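Local coordinates for protein serpin-12 (Manduca sexta, PDB 6CJ7) that inhibits serine proteases as a member of the serpin family and controls the prophenoloxidase activation system in the larval hemolymph of the tobacco hornworm, at residues A[20-31]-A[281-292]; A[73-81]-A[115-123]. All coordinates share one frame; numbering follows the deposited sequence.

How the interactions relate
Both contacts lie in the serpin domain and share helix 40-51 as a neighbour. Interaction 1 sets helix 19-31 against helix 284-289 and M290 just after it, with a smaller share from the end of strand 265-282; interaction 2 sets helix 70-85 against the end of helix 109-118. Their centres are 22 Å apart and their nearest atoms about 8 Å, so they do not touch. Helix 40-51 connects them: its I43 and L47 meet F20 of interaction 1, while T44, I45 and M49 meet F77 and F119 of interaction 2. Along the chain, interaction 2 is nested inside the loop that interaction 1 closes. Residues 332-346, probably part of the reactive-centre loop, are not modelled.

Interaction 1. Residues A[20-31]-A[281-292]; sequences FGVNVFKQMATE and INLEPVLNKMGV
V24 CG1 packs on V286 CG1 at 3.8 Å, and V286 CG2 lies against the CG atoms of Q27 and M28, where helix 20-31 meets helix 284-289 of the serpin fold at 110°, axes 10.3 Å apart. M290 CB approaches F20 CE1 obliquely, at 4.0 Å. With M290 CG anti to the carbonyl carbon (chi1 -60°) and near V24 CG2, bends at chi2 and chi3 bring SD past Q27 CB and CE to 3.6 Å from N23 CB. A serine in place of M290 would probably leave N23 CB, Q27 CB and V24 CG2 without the CE, SD and CG that pack on them. L287 CD2 meets F20 CZ at the ring edge, 3.4 Å away, while M28 CE and I281 CG2 come tip to tip, tightly, at 3.2 Å.

The polar part is a salt bridge, K289 NZ to E31 OE2 at 2.7 Å, with the ammonium 80° out of the carboxylate plane. N282 OD1 caps E284 N where the strand passes into helix 284-289.

Around the pair, helix 40-51 packs on F20 and V24 through I43, strand 36-38 touches I281 through A38, and backbone bonds tie I281 and L283 to strand 317-326.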
loop_
_atom_site.group_PDB
_atom_site.type_symbol
_atom_site.label_atom_id
_atom_site.label_comp_id
_atom_site.label_asym_id
_atom_site.label_seq_id
_atom_site.Cartn_x
_atom_site.Cartn_y
_atom_site.Cartn_z
ATOM N N PHE A 20 9.252 -6.274 -3.693
ATOM C CA PHE A 20 9.756 -4.964 -4.110
ATOM C C PHE A 20 9.061 -3.844 -3.338
ATOM O O PHE A 20 9.718 -2.933 -2.807
ATOM C CB PHE A 20 9.567 -4.758 -5.613
ATOM C CG PHE A 20 9.981 -3.389 -6.073
ATOM C CD1 PHE A 20 11.313 -3.062 -6.138
ATOM C CD2 PHE A 20 9.037 -2.437 -6.409
ATOM C CE1 PHE A 20 11.716 -1.795 -6.538
ATOM C CE2 PHE A 20 9.430 -1.163 -6.811
ATOM C CZ PHE A 20 10.772 -0.857 -6.880
ATOM N N GLY A 21 7.727 -3.892 -3.283
ATOM C CA GLY A 21 6.974 -2.860 -2.583
ATOM C C GLY A 21 7.282 -2.802 -1.096
ATOM O O GLY A 21 7.318 -1.721 -0.509
ATOM N N VAL A 22 7.488 -3.964 -0.459
ATOM C CA VAL A 22 7.892 -3.953 0.950
ATOM C C VAL A 22 9.262 -3.296 1.114
ATOM O O VAL A 22 9.478 -2.512 2.049
ATOM C CB VAL A 22 7.874 -5.377 1.533
ATOM C CG1 VAL A 22 8.366 -5.376 2.977
ATOM C CG2 VAL A 22 6.474 -5.934 1.489
ATOM N N ASN A 23 10.207 -3.619 0.217
ATOM C CA ASN A 23 11.532 -2.997 0.252
ATOM C C ASN A 23 11.433 -1.481 0.092
ATOM O O ASN A 23 12.146 -0.729 0.771
ATOM C CB ASN A 23 12.422 -3.583 -0.849
ATOM C CG ASN A 23 12.676 -5.076 -0.687
ATOM O OD1 ASN A 23 12.640 -5.612 0.412
ATOM N ND2 ASN A 23 12.970 -5.744 -1.804
ATOM N N VAL A 24 10.559 -1.016 -0.806
ATOM C CA VAL A 24 10.357 0.422 -0.978
ATOM C C VAL A 24 9.849 1.044 0.315
ATOM O O VAL A 24 10.355 2.079 0.770
ATOM C CB VAL A 24 9.400 0.701 -2.149
ATOM C CG1 VAL A 24 8.978 2.183 -2.156
ATOM C CG2 VAL A 24 10.085 0.330 -3.492
ATOM N N PHE A 25 8.845 0.422 0.930
ATOM C CA PHE A 25 8.306 0.959 2.179
ATOM C C PHE A 25 9.382 1.037 3.249
ATOM O O PHE A 25 9.502 2.045 3.952
ATOM C CB PHE A 25 7.137 0.095 2.660
ATOM C CG PHE A 25 6.555 0.547 3.984
ATOM C CD1 PHE A 25 5.620 1.578 4.034
ATOM C CD2 PHE A 25 6.950 -0.054 5.167
ATOM C CE1 PHE A 25 5.087 2.000 5.263
ATOM C CE2 PHE A 25 6.428 0.372 6.406
ATOM C CZ PHE A 25 5.493 1.390 6.444
ATOM N N LYS A 26 10.183 -0.024 3.388
ATOM C CA LYS A 26 11.226 -0.020 4.409
ATOM C C LYS A 26 12.275 1.040 4.118
ATOM O O LYS A 26 12.781 1.687 5.045
ATOM C CB LYS A 26 11.867 -1.403 4.519
ATOM C CG LYS A 26 10.935 -2.452 5.143
ATOM C CD LYS A 26 11.702 -3.699 5.535
ATOM C CE LYS A 26 10.787 -4.729 6.190
ATOM N NZ LYS A 26 11.609 -5.813 6.811
ATOM N N GLN A 27 12.613 1.233 2.839
ATOM C CA GLN A 27 13.569 2.280 2.487
ATOM C C GLN A 27 13.038 3.654 2.873
ATOM O O GLN A 27 13.749 4.450 3.499
ATOM C CB GLN A 27 13.902 2.223 0.993
ATOM C CG GLN A 27 14.864 3.327 0.527
ATOM C CD GLN A 27 16.211 3.250 1.213
ATOM O OE1 GLN A 27 16.765 2.167 1.398
ATOM N NE2 GLN A 27 16.740 4.400 1.607
ATOM N N MET A 28 11.781 3.918 2.535
ATOM C CA MET A 28 11.151 5.191 2.865
ATOM C C MET A 28 11.098 5.430 4.376
ATOM O O MET A 28 11.161 6.574 4.827
ATOM C CB MET A 28 9.742 5.260 2.273
ATOM C CG MET A 28 9.701 5.176 0.756
ATOM S SD MET A 28 8.019 5.130 0.107
ATOM C CE MET A 28 7.656 6.880 -0.014
ATOM N N ALA A 29 10.982 4.356 5.152
ATOM C CA ALA A 29 10.918 4.476 6.604
ATOM C C ALA A 29 12.253 4.889 7.219
ATOM O O ALA A 29 12.272 5.540 8.268
ATOM C CB ALA A 29 10.433 3.155 7.208
ATOM N N THR A 30 13.379 4.529 6.597
ATOM C CA THR A 30 14.669 4.917 7.149
ATOM C C THR A 30 15.004 6.377 6.890
ATOM O O THR A 30 15.933 6.901 7.517
ATOM C CB THR A 30 15.802 4.059 6.576
ATOM O OG1 THR A 30 16.032 4.420 5.206
ATOM C CG2 THR A 30 15.472 2.584 6.665
ATOM N N GLU A 31 14.279 7.045 5.991
ATOM C CA GLU A 31 14.648 8.383 5.542
ATOM C C GLU A 31 13.808 9.494 6.151
ATOM O O GLU A 31 14.137 10.671 5.965
ATOM C CB GLU A 31 14.536 8.477 4.021
ATOM C CG GLU A 31 15.480 7.571 3.279
ATOM C CD GLU A 31 15.123 7.470 1.817
ATOM O OE1 GLU A 31 14.259 8.252 1.364
ATOM O OE2 GLU A 31 15.698 6.610 1.125
ATOM N N ILE A 281 2.356 10.085 -2.341
ATOM C CA ILE A 281 3.784 9.812 -2.448
ATOM C C ILE A 281 4.248 9.952 -3.890
ATOM O O ILE A 281 3.701 9.314 -4.793
ATOM C CB ILE A 281 4.134 8.407 -1.938
ATOM C CG1 ILE A 281 3.725 8.239 -0.472
ATOM C CG2 ILE A 281 5.596 8.147 -2.130
ATOM C CD1 ILE A 281 3.820 6.804 -0.020
ATOM N N ASN A 282 5.279 10.769 -4.091
ATOM C CA ASN A 282 6.019 10.807 -5.343
ATOM C C ASN A 282 7.130 9.765 -5.255
ATOM O O ASN A 282 8.058 9.899 -4.453
ATOM C CB ASN A 282 6.558 12.216 -5.566
ATOM C CG ASN A 282 7.420 12.337 -6.803
ATOM O OD1 ASN A 282 7.828 11.353 -7.427
ATOM N ND2 ASN A 282 7.731 13.581 -7.157
ATOM N N LEU A 283 7.016 8.710 -6.066
ATOM C CA LEU A 283 7.918 7.569 -5.957
ATOM C C LEU A 283 9.249 7.749 -6.682
ATOM O O LEU A 283 10.122 6.886 -6.552
ATOM C CB LEU A 283 7.236 6.305 -6.497
ATOM C CG LEU A 283 6.061 5.817 -5.641
ATOM C CD1 LEU A 283 5.303 4.771 -6.435
ATOM C CD2 LEU A 283 6.535 5.235 -4.313
ATOM N N GLU A 284 9.445 8.827 -7.439
ATOM C CA GLU A 284 10.691 8.924 -8.200
ATOM C C GLU A 284 11.930 8.921 -7.310
ATOM O O GLU A 284 12.871 8.169 -7.615
ATOM C CB GLU A 284 10.653 10.153 -9.115
ATOM C CG GLU A 284 11.932 10.322 -9.937
ATOM C CD GLU A 284 11.987 11.648 -10.688
ATOM O OE1 GLU A 284 11.287 12.609 -10.304
ATOM O OE2 GLU A 284 12.735 11.727 -11.668
ATOM N N PRO A 285 12.009 9.692 -6.212
ATOM C CA PRO A 285 13.213 9.607 -5.366
ATOM C C PRO A 285 13.534 8.202 -4.883
ATOM O O PRO A 285 14.695 7.771 -4.965
ATOM C CB PRO A 285 12.882 10.554 -4.201
ATOM C CG PRO A 285 11.946 11.536 -4.777
ATOM C CD PRO A 285 11.101 10.758 -5.750
ATOM N N VAL A 286 12.545 7.469 -4.361
ATOM C CA VAL A 286 12.856 6.161 -3.798
ATOM C C VAL A 286 13.124 5.148 -4.907
ATOM O O VAL A 286 14.006 4.292 -4.772
ATOM C CB VAL A 286 11.754 5.697 -2.821
ATOM C CG1 VAL A 286 10.450 5.364 -3.528
ATOM C CG2 VAL A 286 12.239 4.504 -1.996
ATOM N N LEU A 287 12.422 5.253 -6.041
ATOM C CA LEU A 287 12.690 4.308 -7.121
ATOM C C LEU A 287 14.082 4.521 -7.705
ATOM O O LEU A 287 14.744 3.552 -8.098
ATOM C CB LEU A 287 11.605 4.402 -8.201
ATOM C CG LEU A 287 10.220 3.930 -7.733
ATOM C CD1 LEU A 287 9.194 4.005 -8.862
ATOM C CD2 LEU A 287 10.298 2.527 -7.184
ATOM N N ASN A 288 14.568 5.768 -7.716
ATOM C CA ASN A 288 15.939 6.013 -8.136
ATOM C C ASN A 288 16.958 5.362 -7.206
ATOM O O ASN A 288 18.085 5.098 -7.636
ATOM C CB ASN A 288 16.213 7.523 -8.210
ATOM C CG ASN A 288 15.807 8.138 -9.545
ATOM O OD1 ASN A 288 15.826 7.476 -10.583
ATOM N ND2 ASN A 288 15.476 9.428 -9.528
ATOM N N LYS A 289 16.598 5.112 -5.946
ATOM C CA LYS A 289 17.472 4.439 -4.995
ATOM C C LYS A 289 17.346 2.922 -5.033
ATOM O O LYS A 289 18.242 2.227 -4.537
ATOM C CB LYS A 289 17.158 4.899 -3.560
ATOM C CG LYS A 289 17.500 6.338 -3.251
ATOM C CD LYS A 289 17.178 6.647 -1.793
ATOM C CE LYS A 289 18.056 7.764 -1.254
ATOM N NZ LYS A 289 17.747 8.065 0.170
ATOM N N MET A 290 16.270 2.394 -5.611
ATOM C CA MET A 290 15.945 0.975 -5.524
ATOM C C MET A 290 16.264 0.221 -6.811
ATOM O O MET A 290 15.710 -0.861 -7.036
ATOM C CB MET A 290 14.469 0.785 -5.170
ATOM C CG MET A 290 14.035 1.398 -3.847
ATOM S SD MET A 290 14.875 0.691 -2.426
ATOM C CE MET A 290 14.311 -1.007 -2.522
ATOM N N GLY A 291 17.097 0.790 -7.676
ATOM C CA GLY A 291 17.633 0.059 -8.811
ATOM C C GLY A 291 16.813 0.089 -10.080
ATOM O O GLY A 291 17.077 -0.718 -10.983
ATOM N N VAL A 292 15.834 0.986 -10.195
ATOM C CA VAL A 292 15.034 1.042 -11.415
ATOM C C VAL A 292 15.078 2.449 -11.997
ATOM O O VAL A 292 14.114 2.905 -12.621
ATOM C CB VAL A 292 13.582 0.584 -11.168
ATOM C CG1 VAL A 292 13.547 -0.895 -10.787
ATOM C CG2 VAL A 292 12.923 1.410 -10.085
#

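Interaction 2. Residues A[73-81]-A[115-123]; sequences SAEIFKKVN and AVNNFDSDL
N81 ND2 donates a hydrogen bond to the backbone O of N118, and the N81 side chain can be followed outward from the helix. Its CB points toward the other segment, and with chi1 at -81° CG lies anti to the carbonyl carbon, where it meets D120 CB at 3.7 Å. The amide branches there. ND2 reaches N118 O over 3.2 Å, with an N-H...O angle of 159°; the acceptor lies in the amide plane, whereas the donor is tilted 28° from the carbonyl plane. OD1 accepts from a water, 2.8 Å away, that also donates to D120 OD2. Thus both ends of the amide are engaged, which should limit its rotation.

The same N118 carbonyl receives a CA-H...O contact from K78 CA at 3.2 Å. K78 CG runs on past N117 O, and its NZ forms a salt bridge with E82. Nearer the N-terminal end of segment 73-81, F119 CZ lies 3.7 Å from A74 CA. F119 CE2 lies 3.9 Å from F77 CB, where the F77 and F119 side chains cross obliquely.

The contact thus packs the end of helix 109-118 against helix 70-85 in the serpin domain. Beyond N118 the chain turns, A115 O accepting from F119 N and S121 N and D120 adopting a left-handed backbone conformation, toward strand 123-126, parallel to strand 92-102. Helix 40-51 packs against F77 through T44 and I45 and against F119 through M49, while N97 of strand 92-102 donates to D120 O.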
loop_
_atom_site.group_PDB
_atom_site.type_symbol
_atom_site.label_atom_id
_atom_site.label_comp_id
_atom_site.label_asym_id
_atom_site.label_seq_id
_atom_site.Cartn_x
_atom_site.Cartn_y
_atom_site.Cartn_z
ATOM N N SER A 73 4.778 -12.232 -13.328
ATOM C CA SER A 73 4.103 -11.134 -12.638
ATOM C C SER A 73 2.694 -10.933 -13.194
ATOM O O SER A 73 1.756 -10.667 -12.437
ATOM C CB SER A 73 4.920 -9.836 -12.715
ATOM O OG SER A 73 4.963 -9.270 -14.003
ATOM N N ALA A 74 2.506 -11.141 -14.503
ATOM C CA ALA A 74 1.182 -10.984 -15.098
ATOM C C ALA A 74 0.223 -12.046 -14.580
ATOM O O ALA A 74 -0.945 -11.755 -14.292
ATOM C CB ALA A 74 1.289 -11.046 -16.628
ATOM N N GLU A 75 0.701 -13.286 -14.458
ATOM C CA GLU A 75 -0.147 -14.367 -13.967
ATOM C C GLU A 75 -0.486 -14.168 -12.498
ATOM O O GLU A 75 -1.628 -14.406 -12.081
ATOM C CB GLU A 75 0.539 -15.712 -14.169
ATOM C CG GLU A 75 0.431 -16.235 -15.585
ATOM C CD GLU A 75 -0.989 -16.154 -16.130
ATOM O OE1 GLU A 75 -1.905 -16.749 -15.525
ATOM O OE2 GLU A 75 -1.194 -15.487 -17.161
ATOM N N ILE A 76 0.503 -13.763 -11.699
ATOM C CA ILE A 76 0.275 -13.596 -10.268
ATOM C C ILE A 76 -0.741 -12.493 -10.022
ATOM O O ILE A 76 -1.704 -12.671 -9.269
ATOM C CB ILE A 76 1.602 -13.320 -9.541
ATOM C CG1 ILE A 76 2.379 -14.628 -9.369
ATOM C CG2 ILE A 76 1.358 -12.641 -8.183
ATOM C CD1 ILE A 76 3.853 -14.430 -9.117
ATOM N N PHE A 77 -0.561 -11.339 -10.666
ATOM C CA PHE A 77 -1.458 -10.244 -10.335
ATOM C C PHE A 77 -2.824 -10.390 -10.980
ATOM O O PHE A 77 -3.803 -9.876 -10.424
ATOM C CB PHE A 77 -0.791 -8.906 -10.658
ATOM C CG PHE A 77 0.300 -8.578 -9.690
ATOM C CD1 PHE A 77 -0.003 -8.273 -8.373
ATOM C CD2 PHE A 77 1.627 -8.672 -10.058
ATOM C CE1 PHE A 77 0.995 -8.003 -7.460
ATOM C CE2 PHE A 77 2.628 -8.413 -9.144
ATOM C CZ PHE A 77 2.313 -8.077 -7.849
ATOM N N LYS A 78 -2.944 -11.140 -12.081
ATOM C CA LYS A 78 -4.284 -11.448 -12.560
ATOM C C LYS A 78 -5.066 -12.192 -11.488
ATOM O O LYS A 78 -6.233 -11.872 -11.227
ATOM C CB LYS A 78 -4.232 -12.260 -13.859
ATOM C CG LYS A 78 -5.617 -12.567 -14.436
ATOM C CD LYS A 78 -5.506 -13.242 -15.803
ATOM C CE LYS A 78 -6.866 -13.662 -16.314
ATOM N NZ LYS A 78 -7.181 -15.063 -15.905
ATOM N N LYS A 79 -4.424 -13.154 -10.820
ATOM C CA LYS A 79 -5.141 -13.940 -9.820
ATOM C C LYS A 79 -5.408 -13.123 -8.565
ATOM O O LYS A 79 -6.485 -13.235 -7.972
ATOM C CB LYS A 79 -4.375 -15.207 -9.470
ATOM C CG LYS A 79 -5.263 -16.216 -8.768
ATOM C CD LYS A 79 -4.514 -17.442 -8.290
ATOM C CE LYS A 79 -5.415 -18.253 -7.386
ATOM N NZ LYS A 79 -6.009 -17.358 -6.348
ATOM N N VAL A 80 -4.442 -12.295 -8.139
ATOM C CA VAL A 80 -4.676 -11.447 -6.968
ATOM C C VAL A 80 -5.871 -10.541 -7.208
ATOM O O VAL A 80 -6.743 -10.370 -6.336
ATOM C CB VAL A 80 -3.409 -10.633 -6.639
ATOM C CG1 VAL A 80 -3.720 -9.571 -5.566
ATOM C CG2 VAL A 80 -2.287 -11.561 -6.194
ATOM N N ASN A 81 -5.938 -9.952 -8.398
ATOM C CA ASN A 81 -7.058 -9.082 -8.718
ATOM C C ASN A 81 -8.363 -9.866 -8.826
ATOM O O ASN A 81 -9.414 -9.372 -8.413
ATOM C CB ASN A 81 -6.762 -8.314 -9.999
ATOM C CG ASN A 81 -5.879 -7.107 -9.742
ATOM O OD1 ASN A 81 -6.109 -6.368 -8.785
ATOM N ND2 ASN A 81 -4.858 -6.906 -10.583
ATOM N N ALA A 115 -2.861 -4.638 -19.396
ATOM C CA ALA A 115 -3.233 -3.719 -18.322
ATOM C C ALA A 115 -4.619 -4.028 -17.788
ATOM O O ALA A 115 -4.824 -4.150 -16.574
ATOM C CB ALA A 115 -3.204 -2.284 -18.843
ATOM N N VAL A 116 -5.582 -4.153 -18.700
ATOM C CA VAL A 116 -6.984 -4.347 -18.339
ATOM C C VAL A 116 -7.228 -5.765 -17.845
ATOM O O VAL A 116 -7.900 -5.972 -16.828
ATOM C CB VAL A 116 -7.878 -3.999 -19.542
ATOM C CG1 VAL A 116 -9.344 -4.332 -19.239
ATOM C CG2 VAL A 116 -7.720 -2.532 -19.929
ATOM N N ASN A 117 -6.664 -6.759 -18.530
ATOM C CA ASN A 117 -7.000 -8.150 -18.239
ATOM C C ASN A 117 -6.237 -8.731 -17.049
ATOM O O ASN A 117 -6.699 -9.720 -16.468
ATOM C CB ASN A 117 -6.745 -9.019 -19.469
ATOM C CG ASN A 117 -7.643 -8.656 -20.640
ATOM O OD1 ASN A 117 -8.748 -8.145 -20.455
ATOM N ND2 ASN A 117 -7.174 -8.929 -21.853
ATOM N N ASN A 118 -5.088 -8.163 -16.676
ATOM C CA ASN A 118 -4.252 -8.750 -15.633
ATOM C C ASN A 118 -3.981 -7.831 -14.459
ATOM O O ASN A 118 -3.870 -8.322 -13.335
ATOM C CB ASN A 118 -2.891 -9.200 -16.206
ATOM C CG ASN A 118 -3.009 -10.366 -17.151
ATOM O OD1 ASN A 118 -2.454 -11.455 -16.898
ATOM N ND2 ASN A 118 -3.719 -10.161 -18.255
ATOM N N PHE A 119 -3.859 -6.524 -14.688
ATOM C CA PHE A 119 -3.375 -5.603 -13.668
ATOM C C PHE A 119 -4.442 -4.648 -13.135
ATOM O O PHE A 119 -4.111 -3.749 -12.342
ATOM C CB PHE A 119 -2.169 -4.835 -14.218
ATOM C CG PHE A 119 -0.940 -5.691 -14.358
ATOM C CD1 PHE A 119 -0.598 -6.264 -15.579
ATOM C CD2 PHE A 119 -0.158 -5.985 -13.262
ATOM C CE1 PHE A 119 0.528 -7.077 -15.695
ATOM C CE2 PHE A 119 0.961 -6.788 -13.378
ATOM C CZ PHE A 119 1.298 -7.350 -14.594
ATOM N N ASP A 120 -5.712 -4.833 -13.506
ATOM C CA ASP A 120 -6.786 -3.922 -13.093
ATOM C C ASP A 120 -6.364 -2.470 -13.338
ATOM O O ASP A 120 -6.491 -1.585 -12.488
ATOM C CB ASP A 120 -7.166 -4.162 -11.633
ATOM C CG ASP A 120 -8.332 -3.303 -11.181
ATOM O OD1 ASP A 120 -9.249 -3.052 -11.992
ATOM O OD2 ASP A 120 -8.304 -2.856 -10.020
ATOM N N SER A 121 -5.813 -2.242 -14.520
ATOM C CA SER A 121 -5.225 -0.951 -14.854
ATOM C C SER A 121 -5.641 -0.624 -16.283
ATOM O O SER A 121 -6.578 -1.221 -16.827
ATOM C CB SER A 121 -3.706 -0.992 -14.645
ATOM O OG SER A 121 -3.123 0.300 -14.791
ATOM N N ASP A 122 -4.953 0.331 -16.903
ATOM C CA ASP A 122 -5.311 0.744 -18.251
ATOM C C ASP A 122 -4.154 1.540 -18.829
ATOM O O ASP A 122 -3.213 1.908 -18.126
ATOM C CB ASP A 122 -6.590 1.583 -18.252
ATOM C CG ASP A 122 -7.418 1.404 -19.503
ATOM O OD1 ASP A 122 -6.887 0.901 -20.522
ATOM O OD2 ASP A 122 -8.611 1.786 -19.465
ATOM N N LEU A 123 -4.225 1.778 -20.133
ATOM C CA LEU A 123 -3.323 2.693 -20.817
ATOM C C LEU A 123 -4.194 3.750 -21.482
ATOM O O LEU A 123 -4.956 3.437 -22.403
ATOM C CB LEU A 123 -2.454 1.942 -21.825
ATOM C CG LEU A 123 -1.333 2.703 -22.535
ATOM C CD1 LEU A 123 -0.440 3.417 -21.561
ATOM C CD2 LEU A 123 -0.513 1.737 -23.382
HETATM O O HOH W 1 -5.925 -3.572 -8.403
#